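Local coordinates for protein mannose-6-phosphate isomerase (Bacillus subtilis, PDB 1QWR) that probably catalyses the zinc-dependent interconversion of D-mannose 6-phosphate and D-fructose 6-phosphate, as a type 1 phosphomannose isomerase with cupin domains, at residues A[117-123]-A[166-172]; A[131-136]-A[174-179]. The contacts are given in a common frame with arbitrary orientation. Residue numbers count along the deposited sequence, not the author numbering.

Contact 1: A[117-123]-A[166-172]. With ZN (zinc ion), chain E.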
ATOM      1  N   LYS A 117       4.053   4.689  -9.991  1.00 16.00           N
ATOM      2  CA  LYS A 117       3.545   3.878  -8.880  1.00 15.69           C
ATOM      3  C   LYS A 117       4.387   2.638  -8.527  1.00 15.70           C
ATOM      4  O   LYS A 117       3.984   1.497  -8.760  1.00 16.34           O
ATOM      5  CB  LYS A 117       2.079   3.470  -9.144  1.00 17.23           C
ATOM      6  CG  LYS A 117       1.194   3.076  -7.935  1.00 24.43           C
ATOM      7  CD  LYS A 117      -0.295   3.133  -8.438  1.00 23.84           C
ATOM      8  CE  LYS A 117      -1.361   2.738  -7.469  1.00 26.90           C
ATOM      9  NZ  LYS A 117      -1.371   1.292  -7.214  1.00 29.82           N
ATOM     10  N   THR A 118       5.578   2.880  -8.001  1.00 15.00           N
ATOM     11  CA  THR A 118       6.392   1.786  -7.484  1.00 14.13           C
ATOM     12  C   THR A 118       5.624   1.468  -6.187  1.00 16.86           C
ATOM     13  O   THR A 118       5.075   2.377  -5.557  1.00 14.20           O
ATOM     14  CB  THR A 118       7.806   2.276  -7.184  1.00 16.87           C
ATOM     15  OG1 THR A 118       8.524   2.334  -8.422  1.00 17.72           O
ATOM     16  CG2 THR A 118       8.541   1.331  -6.208  1.00 16.28           C
ATOM     17  N   GLU A 119       5.555   0.194  -5.801  1.00 15.15           N
ATOM     18  CA  GLU A 119       4.795  -0.184  -4.615  1.00 16.38           C
ATOM     19  C   GLU A 119       5.332  -1.474  -4.011  1.00 15.83           C
ATOM     20  O   GLU A 119       6.281  -2.064  -4.515  1.00 17.75           O
ATOM     21  CB  GLU A 119       3.327  -0.384  -4.997  1.00 17.64           C
ATOM     22  CG  GLU A 119       3.185  -1.476  -6.064  1.00 17.43           C
ATOM     23  CD  GLU A 119       1.766  -1.697  -6.522  1.00 21.58           C
ATOM     24  OE1 GLU A 119       0.941  -0.785  -6.367  1.00 21.42           O
ATOM     25  OE2 GLU A 119       1.480  -2.797  -7.047  1.00 20.81           O
ATOM     26  N   CYS A 120       4.736  -1.891  -2.904  1.00 15.71           N
ATOM     27  CA  CYS A 120       5.152  -3.131  -2.271  1.00 14.92           C
ATOM     28  C   CYS A 120       3.971  -3.730  -1.509  1.00 15.12           C
ATOM     29  O   CYS A 120       2.991  -3.033  -1.156  1.00 14.96           O
ATOM     30  CB  CYS A 120       6.365  -2.887  -1.362  1.00 12.52           C
ATOM     31  SG  CYS A 120       5.970  -1.867   0.088  1.00 12.98           S
ATOM     32  N   TRP A 121       4.049  -5.032  -1.289  1.00 13.31           N
ATOM     33  CA  TRP A 121       2.981  -5.756  -0.629  1.00 14.76           C
ATOM     34  C   TRP A 121       3.439  -6.536   0.581  1.00 15.02           C
ATOM     35  O   TRP A 121       4.448  -7.251   0.522  1.00 16.06           O
ATOM     36  CB  TRP A 121       2.348  -6.784  -1.573  1.00 14.80           C
ATOM     37  CG  TRP A 121       1.788  -6.244  -2.815  1.00 17.13           C
ATOM     38  CD1 TRP A 121       1.082  -5.090  -2.968  1.00 16.42           C
ATOM     39  CD2 TRP A 121       1.843  -6.865  -4.108  1.00 16.97           C
ATOM     40  NE1 TRP A 121       0.688  -4.950  -4.277  1.00 15.25           N
ATOM     41  CE2 TRP A 121       1.145  -6.026  -4.999  1.00 18.51           C
ATOM     42  CE3 TRP A 121       2.416  -8.050  -4.594  1.00 19.35           C
ATOM     43  CZ2 TRP A 121       1.002  -6.329  -6.354  1.00 20.39           C
ATOM     44  CZ3 TRP A 121       2.273  -8.358  -5.949  1.00 21.66           C
ATOM     45  CH2 TRP A 121       1.573  -7.500  -6.813  1.00 19.39           C
ATOM     46  N   TYR A 122       2.715  -6.375   1.679  1.00 13.55           N
ATOM     47  CA  TYR A 122       2.979  -7.179   2.856  1.00 15.52           C
ATOM     48  C   TYR A 122       1.738  -8.050   2.925  1.00 16.63           C
ATOM     49  O   TYR A 122       0.615  -7.543   3.000  1.00 14.22           O
ATOM     50  CB  TYR A 122       3.065  -6.362   4.150  1.00 13.63           C
ATOM     51  CG  TYR A 122       3.095  -7.264   5.353  1.00 14.78           C
ATOM     52  CD1 TYR A 122       4.237  -8.017   5.644  1.00 18.52           C
ATOM     53  CD2 TYR A 122       1.956  -7.439   6.166  1.00 14.81           C
ATOM     54  CE1 TYR A 122       4.248  -8.927   6.705  1.00 17.16           C
ATOM     55  CE2 TYR A 122       1.962  -8.351   7.237  1.00 14.91           C
ATOM     56  CZ  TYR A 122       3.113  -9.095   7.493  1.00 16.60           C
ATOM     57  OH  TYR A 122       3.119 -10.058   8.495  1.00 16.93           O
ATOM     58  N   ILE A 123       1.930  -9.366   2.889  1.00 16.13           N
ATOM     59  CA  ILE A 123       0.798 -10.270   2.935  1.00 17.67           C
ATOM     60  C   ILE A 123       0.370 -10.503   4.388  1.00 16.45           C
ATOM     61  O   ILE A 123       1.038 -11.223   5.144  1.00 17.44           O
ATOM     62  CB  ILE A 123       1.149 -11.624   2.289  1.00 18.16           C
ATOM     63  CG1 ILE A 123       1.724 -11.399   0.879  1.00 18.98           C
ATOM     64  CG2 ILE A 123      -0.093 -12.537   2.282  1.00 17.66           C
ATOM     65  CD1 ILE A 123       0.758 -10.670  -0.111  1.00 17.57           C
ATOM     66  N   ASP A 166       4.741 -12.780   4.036  1.00 17.48           N
ATOM     67  CA  ASP A 166       5.594 -12.477   2.886  1.00 19.71           C
ATOM     68  C   ASP A 166       5.623 -10.987   2.522  1.00 20.27           C
ATOM     69  O   ASP A 166       4.654 -10.266   2.743  1.00 19.06           O
ATOM     70  CB  ASP A 166       5.112 -13.227   1.641  1.00 20.88           C
ATOM     71  CG  ASP A 166       5.582 -14.677   1.590  1.00 23.33           C
ATOM     72  OD1 ASP A 166       6.333 -15.109   2.482  1.00 24.89           O
ATOM     73  OD2 ASP A 166       5.186 -15.372   0.633  1.00 24.56           O
ATOM     74  N   PHE A 167       6.724 -10.549   1.916  1.00 18.89           N
ATOM     75  CA  PHE A 167       6.833  -9.159   1.474  1.00 18.40           C
ATOM     76  C   PHE A 167       7.351  -9.160   0.052  1.00 18.45           C
ATOM     77  O   PHE A 167       8.323  -9.852  -0.249  1.00 19.26           O
ATOM     78  CB  PHE A 167       7.799  -8.351   2.336  1.00 17.49           C
ATOM     79  CG  PHE A 167       7.939  -6.901   1.901  1.00 17.81           C
ATOM     80  CD1 PHE A 167       7.115  -5.910   2.443  1.00 20.22           C
ATOM     81  CD2 PHE A 167       8.900  -6.528   0.962  1.00 19.17           C
ATOM     82  CE1 PHE A 167       7.253  -4.557   2.059  1.00 18.93           C
ATOM     83  CE2 PHE A 167       9.038  -5.182   0.571  1.00 21.57           C
ATOM     84  CZ  PHE A 167       8.206  -4.202   1.131  1.00 20.38           C
ATOM     85  N   TYR A 168       6.688  -8.399  -0.820  1.00 17.74           N
ATOM     86  CA  TYR A 168       7.105  -8.293  -2.221  1.00 16.83           C
ATOM     87  C   TYR A 168       7.255  -6.839  -2.644  1.00 17.74           C
ATOM     88  O   TYR A 168       6.362  -6.024  -2.426  1.00 16.10           O
ATOM     89  CB  TYR A 168       6.100  -8.975  -3.155  1.00 18.69           C
ATOM     90  CG  TYR A 168       5.986 -10.454  -2.904  1.00 19.99           C
ATOM     91  CD1 TYR A 168       5.053 -10.954  -2.005  1.00 21.59           C
ATOM     92  CD2 TYR A 168       6.897 -11.348  -3.481  1.00 23.15           C
ATOM     93  CE1 TYR A 168       5.029 -12.317  -1.668  1.00 22.38           C
ATOM     94  CE2 TYR A 168       6.884 -12.703  -3.151  1.00 21.29           C
ATOM     95  CZ  TYR A 168       5.957 -13.180  -2.242  1.00 25.15           C
ATOM     96  OH  TYR A 168       5.983 -14.509  -1.854  1.00 24.09           O
ATOM     97  N   TYR A 169       8.382  -6.524  -3.266  1.00 16.99           N
ATOM     98  CA  TYR A 169       8.627  -5.173  -3.753  1.00 17.36           C
ATOM     99  C   TYR A 169       8.260  -5.203  -5.236  1.00 16.79           C
ATOM    100  O   TYR A 169       8.662  -6.126  -5.958  1.00 15.35           O
ATOM    101  CB  TYR A 169      10.097  -4.825  -3.557  1.00 17.43           C
ATOM    102  CG  TYR A 169      10.435  -3.409  -3.915  1.00 16.97           C
ATOM    103  CD1 TYR A 169      10.045  -2.360  -3.096  1.00 18.58           C
ATOM    104  CD2 TYR A 169      11.180  -3.119  -5.052  1.00 21.16           C
ATOM    105  CE1 TYR A 169      10.401  -1.043  -3.392  1.00 19.72           C
ATOM    106  CE2 TYR A 169      11.538  -1.810  -5.359  1.00 20.97           C
ATOM    107  CZ  TYR A 169      11.149  -0.778  -4.517  1.00 18.26           C
ATOM    108  OH  TYR A 169      11.565   0.500  -4.770  1.00 18.43           O
ATOM    109  N   VAL A 170       7.492  -4.211  -5.685  1.00 16.10           N
ATOM    110  CA  VAL A 170       7.011  -4.164  -7.073  1.00 16.77           C
ATOM    111  C   VAL A 170       7.410  -2.872  -7.769  1.00 16.95           C
ATOM    112  O   VAL A 170       6.658  -1.900  -7.789  1.00 15.51           O
ATOM    113  CB  VAL A 170       5.473  -4.289  -7.122  1.00 17.11           C
ATOM    114  CG1 VAL A 170       5.013  -4.551  -8.572  1.00 19.08           C
ATOM    115  CG2 VAL A 170       5.005  -5.403  -6.197  1.00 19.74           C
ATOM    116  N   PRO A 171       8.613  -2.848  -8.361  1.00 18.64           N
ATOM    117  CA  PRO A 171       9.095  -1.652  -9.056  1.00 18.39           C
ATOM    118  C   PRO A 171       8.120  -1.278 -10.162  1.00 17.71           C
ATOM    119  O   PRO A 171       7.502  -2.157 -10.760  1.00 17.74           O
ATOM    120  CB  PRO A 171      10.431  -2.104  -9.637  1.00 18.10           C
ATOM    121  CG  PRO A 171      10.878  -3.192  -8.699  1.00 19.20           C
ATOM    122  CD  PRO A 171       9.610  -3.931  -8.397  1.00 19.30           C
ATOM    123  N   SER A 172       7.968   0.012 -10.437  1.00 16.81           N
ATOM    124  CA  SER A 172       7.093   0.416 -11.529  1.00 13.31           C
ATOM    125  C   SER A 172       7.704  -0.261 -12.770  1.00 17.28           C
ATOM    126  O   SER A 172       8.934  -0.480 -12.833  1.00 16.46           O
ATOM    127  CB  SER A 172       7.106   1.930 -11.691  1.00 17.95           C
ATOM    128  OG  SER A 172       8.429   2.399 -11.888  1.00 20.66           O
TER
HETATM  129 ZN    ZN E 604      -0.650  -2.869  -8.364  0.95 52.15          ZN
HETATM  130  O   HOH W   1       4.674  -1.027  -9.576  1.00 14.84           O
HETATM  131  O   HOH W   2       7.982   4.764  -9.843  1.00 28.02           O
HETATM  132  O   HOH W   3      -1.523  -0.807  -7.047  1.00 35.97           O

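Contact 2: A[131-136]-A[174-179]. With ZN (zinc ion), chain E.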
ATOM      1  N   GLU A 131      -1.507 -17.270  -4.646  1.00 26.97           N
ATOM      2  CA  GLU A 131      -0.401 -16.903  -5.513  1.00 28.00           C
ATOM      3  C   GLU A 131      -0.526 -15.440  -5.913  1.00 24.83           C
ATOM      4  O   GLU A 131      -1.523 -14.772  -5.639  1.00 26.44           O
ATOM      5  CB  GLU A 131      -0.429 -17.682  -6.829  1.00 29.74           C
ATOM      6  CG  GLU A 131      -0.504 -19.179  -6.763  1.00 34.75           C
ATOM      7  CD  GLU A 131      -0.566 -19.769  -8.172  1.00 37.32           C
ATOM      8  OE1 GLU A 131      -1.535 -19.454  -8.905  1.00 37.39           O
ATOM      9  OE2 GLU A 131       0.355 -20.529  -8.546  1.00 39.70           O
ATOM     10  N   ILE A 132       0.511 -14.970  -6.588  1.00 24.95           N
ATOM     11  CA  ILE A 132       0.531 -13.637  -7.166  1.00 23.11           C
ATOM     12  C   ILE A 132       1.178 -13.814  -8.545  1.00 24.00           C
ATOM     13  O   ILE A 132       1.901 -14.790  -8.782  1.00 20.82           O
ATOM     14  CB  ILE A 132       1.374 -12.626  -6.347  1.00 24.13           C
ATOM     15  CG1 ILE A 132       2.830 -13.064  -6.294  1.00 22.47           C
ATOM     16  CG2 ILE A 132       0.760 -12.464  -4.960  1.00 22.24           C
ATOM     17  CD1 ILE A 132       3.783 -12.001  -5.706  1.00 23.36           C
ATOM     18  N   ILE A 133       0.885 -12.887  -9.446  1.00 23.51           N
ATOM     19  CA  ILE A 133       1.486 -12.877 -10.773  1.00 23.12           C
ATOM     20  C   ILE A 133       2.539 -11.789 -10.634  1.00 23.50           C
ATOM     21  O   ILE A 133       2.226 -10.666 -10.223  1.00 22.21           O
ATOM     22  CB  ILE A 133       0.461 -12.489 -11.846  1.00 23.87           C
ATOM     23  CG1 ILE A 133      -0.575 -13.600 -11.979  1.00 21.73           C
ATOM     24  CG2 ILE A 133       1.161 -12.250 -13.179  1.00 22.51           C
ATOM     25  CD1 ILE A 133      -1.804 -13.206 -12.776  1.00 23.27           C
ATOM     26  N   TYR A 134       3.784 -12.128 -10.952  1.00 22.80           N
ATOM     27  CA  TYR A 134       4.898 -11.191 -10.824  1.00 23.66           C
ATOM     28  C   TYR A 134       5.946 -11.453 -11.906  1.00 24.17           C
ATOM     29  O   TYR A 134       6.705 -12.427 -11.816  1.00 24.89           O
ATOM     30  CB  TYR A 134       5.557 -11.365  -9.447  1.00 22.25           C
ATOM     31  CG  TYR A 134       6.614 -10.338  -9.098  1.00 22.26           C
ATOM     32  CD1 TYR A 134       6.318  -9.258  -8.262  1.00 23.38           C
ATOM     33  CD2 TYR A 134       7.924 -10.465  -9.563  1.00 22.44           C
ATOM     34  CE1 TYR A 134       7.301  -8.340  -7.899  1.00 23.66           C
ATOM     35  CE2 TYR A 134       8.918  -9.554  -9.203  1.00 23.55           C
ATOM     36  CZ  TYR A 134       8.599  -8.495  -8.369  1.00 23.26           C
ATOM     37  OH  TYR A 134       9.572  -7.608  -7.997  1.00 23.75           O
ATOM     38  N   GLY A 135       5.996 -10.574 -12.903  1.00 23.35           N
ATOM     39  CA  GLY A 135       6.962 -10.724 -13.975  1.00 22.61           C
ATOM     40  C   GLY A 135       6.415 -11.531 -15.137  1.00 23.71           C
ATOM     41  O   GLY A 135       5.281 -12.017 -15.086  1.00 23.25           O
ATOM     42  N   HIS A 136       7.238 -11.693 -16.174  1.00 23.19           N
ATOM     43  CA  HIS A 136       6.821 -12.421 -17.369  1.00 24.75           C
ATOM     44  C   HIS A 136       8.025 -13.020 -18.089  1.00 24.92           C
ATOM     45  O   HIS A 136       9.170 -12.768 -17.724  1.00 24.75           O
ATOM     46  CB  HIS A 136       6.093 -11.482 -18.318  1.00 23.00           C
ATOM     47  CG  HIS A 136       6.974 -10.408 -18.869  1.00 25.47           C
ATOM     48  ND1 HIS A 136       7.182  -9.207 -18.224  1.00 29.11           N
ATOM     49  CD2 HIS A 136       7.775 -10.396 -19.960  1.00 23.76           C
ATOM     50  CE1 HIS A 136       8.078  -8.503 -18.893  1.00 25.78           C
ATOM     51  NE2 HIS A 136       8.454  -9.203 -19.949  1.00 28.89           N
ATOM     52  N   THR A 174       6.755  -3.263 -13.620  1.00 19.37           N
ATOM     53  CA  THR A 174       6.582  -4.701 -13.389  1.00 20.11           C
ATOM     54  C   THR A 174       5.180  -5.157 -13.739  1.00 19.78           C
ATOM     55  O   THR A 174       4.207  -4.598 -13.245  1.00 19.74           O
ATOM     56  CB  THR A 174       6.835  -5.070 -11.899  1.00 19.86           C
ATOM     57  OG1 THR A 174       8.141  -4.626 -11.516  1.00 21.16           O
ATOM     58  CG2 THR A 174       6.721  -6.572 -11.674  1.00 20.11           C
ATOM     59  N   LEU A 175       5.071  -6.176 -14.595  1.00 20.43           N
ATOM     60  CA  LEU A 175       3.766  -6.720 -14.958  1.00 20.19           C
ATOM     61  C   LEU A 175       3.373  -7.559 -13.758  1.00 19.82           C
ATOM     62  O   LEU A 175       4.154  -8.395 -13.296  1.00 18.94           O
ATOM     63  CB  LEU A 175       3.879  -7.602 -16.204  1.00 23.07           C
ATOM     64  CG  LEU A 175       2.547  -8.096 -16.755  1.00 25.91           C
ATOM     65  CD1 LEU A 175       1.729  -6.929 -17.292  1.00 24.49           C
ATOM     66  CD2 LEU A 175       2.829  -9.117 -17.854  1.00 29.01           C
ATOM     67  N   HIS A 176       2.173  -7.348 -13.236  1.00 20.20           N
ATOM     68  CA  HIS A 176       1.780  -8.084 -12.043  1.00 20.63           C
ATOM     69  C   HIS A 176       0.276  -8.115 -11.804  1.00 20.24           C
ATOM     70  O   HIS A 176      -0.511  -7.522 -12.546  1.00 21.93           O
ATOM     71  CB  HIS A 176       2.415  -7.438 -10.816  1.00 20.51           C
ATOM     72  CG  HIS A 176       1.910  -6.050 -10.557  1.00 21.92           C
ATOM     73  ND1 HIS A 176       2.316  -4.957 -11.295  1.00 21.30           N
ATOM     74  CD2 HIS A 176       0.957  -5.594  -9.713  1.00 21.56           C
ATOM     75  CE1 HIS A 176       1.631  -3.896 -10.919  1.00 23.52           C
ATOM     76  NE2 HIS A 176       0.799  -4.256  -9.963  1.00 21.48           N
ATOM     77  N   ALA A 177      -0.095  -8.830 -10.743  1.00 20.65           N
ATOM     78  CA  ALA A 177      -1.476  -8.928 -10.291  1.00 20.19           C
ATOM     79  C   ALA A 177      -1.548  -9.717  -8.988  1.00 20.43           C
ATOM     80  O   ALA A 177      -0.864 -10.737  -8.821  1.00 20.34           O
ATOM     81  CB  ALA A 177      -2.348  -9.611 -11.331  1.00 21.77           C
ATOM     82  N   LEU A 178      -2.339  -9.214  -8.049  1.00 19.57           N
ATOM     83  CA  LEU A 178      -2.561  -9.955  -6.820  1.00 21.72           C
ATOM     84  C   LEU A 178      -3.667 -10.942  -7.221  1.00 22.65           C
ATOM     85  O   LEU A 178      -4.526 -10.605  -8.051  1.00 22.77           O
ATOM     86  CB  LEU A 178      -3.067  -9.025  -5.712  1.00 20.20           C
ATOM     87  CG  LEU A 178      -2.029  -8.126  -5.039  1.00 20.79           C
ATOM     88  CD1 LEU A 178      -2.730  -7.130  -4.125  1.00 18.14           C
ATOM     89  CD2 LEU A 178      -1.044  -8.990  -4.249  1.00 22.48           C
ATOM     90  N   CYS A 179      -3.655 -12.141  -6.653  1.00 22.40           N
ATOM     91  CA  CYS A 179      -4.665 -13.132  -6.990  1.00 24.96           C
ATOM     92  C   CYS A 179      -5.595 -13.462  -5.822  1.00 24.66           C
ATOM     93  O   CYS A 179      -5.299 -13.150  -4.663  1.00 24.60           O
ATOM     94  CB  CYS A 179      -3.990 -14.382  -7.552  1.00 25.85           C
ATOM     95  SG  CYS A 179      -3.064 -14.029  -9.097  1.00 31.83           S
TER
HETATM   96 ZN    ZN E 604      -0.650  -2.869  -8.364  0.95 52.15          ZN
HETATM   97  O   HOH W   4      -2.514 -12.741  -4.138  1.00 26.15           O
HETATM   98  O   HOH W   5       7.418  -7.633 -15.295  1.00 31.31           O
HETATM   99  O   HOH W   3      -1.523  -0.807  -7.047  1.00 35.97           O

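Contact 1: A[117-123]-A[166-172]
K117 leads into the strand: its NZ makes a salt bridge to E119 OE1 (3.2 Å), and water 1 links two carbonyls, 2.7 Å from K117 O and 2.8 Å from V170 O. T118 OG1 accepts S172 N (3.1 Å), so a side chain continues the pairing past the strand ends. E119 forms a hydrogen-bonded pair with V170 (E119 N to V170 O 3.1 Å, V170 N to E119 O 2.7 Å) and binds zinc through OE2 (2.5 Å to ZN); H101 and H176 complete the protein ligands. This antiparallel ladder belongs to the large sheet, within its cupin-like catalytic part, where strand 182-189 flanks 119-126 on the other side and the face of E119 and W121 carries the metal. On the other face, C120 CB touches F167 CZ (3.4 Å), its sulfur lying obliquely to that ring. W121 pairs with Y168 (W121 N to Y168 O 2.8 Å, Y168 N to W121 O 2.9 Å), and V170 CG2 sits over the W121 six-membered ring, a CH-pi contact 3.8 Å from the centroid; W121 NE1 is hydrogen-bonded to E186 OE2. Y122 faces F167 in a non-hydrogen-bonded pair, and I123 N donates to D166 O (2.9 Å).

Contact 2: A[131-136]-A[174-179]
T174 precedes the strand and already meets its partner: its methyl lies over the face of the Y134 ring, a CH-pi contact with CG2 4.2 Å from the centroid of that ring. T174 OG1 is hydrogen-bonded to P171 O and Y134 OH to Y169 O. L175 O accepts the amide of G135 (G135 N to L175 O 2.9 Å), while L175 N donates to water 5 (2.8 Å). The L175 side chain reaches the neighbour of G135, with L175 CD2 4.1 Å from H136 CB. G135 has a positive phi of 91°, and a CB there would jam against the preceding carbonyl, so the backbone itself calls for glycine. H176 pairs with Y134 without hydrogen bonds, and its imidazole leads away from 131-136 to the metal, with NE2 2.6 Å from ZN. Its other nitrogen is fixed within the segment, H176 ND1 donating to T174 O (2.7 Å), a hydrogen bond that probably helps hold the ring with NE2 toward the zinc. The ladder is one edge of a small three-stranded antiparallel sheet in which 131-136 is central and 157-161 flanks it on the other side. A177 makes the hydrogen-bonded pair with I133 (I133 N to A177 O 2.8 Å, A177 N to I133 O 3.0 Å), and A177 CB packs on I133 CD1 at 3.9 Å. On the face of H176, L178 CD2 touches I132 CG2 (4.0 Å). Finally C179 SG lies 3.8 Å from I133 CG1, and water 4 bridges C179 N (2.8 Å) to E131 O (2.7 Å).

In the fold
Contacts 1 and 2 lie with centres about 10 Å apart, on two different antiparallel sheets: the large sheet holds strands 119-126 and 167-170, the three-stranded sheet holds 131-136 and 176-178. Along the chain their segments alternate, 117-123, 131-136, 166-172, 174-179, so each strand of contact 1 is followed by one of contact 2 (119-126 by 131-136, 167-170 by 176-178). The sheets pack face to face, W121 against H176 and L178, with the hydrogen bond between Y134 and Y169 as a polar tie between them. The two contacts bring E119 and H176 together on one metal, so the zinc site of the isomerase is assembled where the two sheets meet.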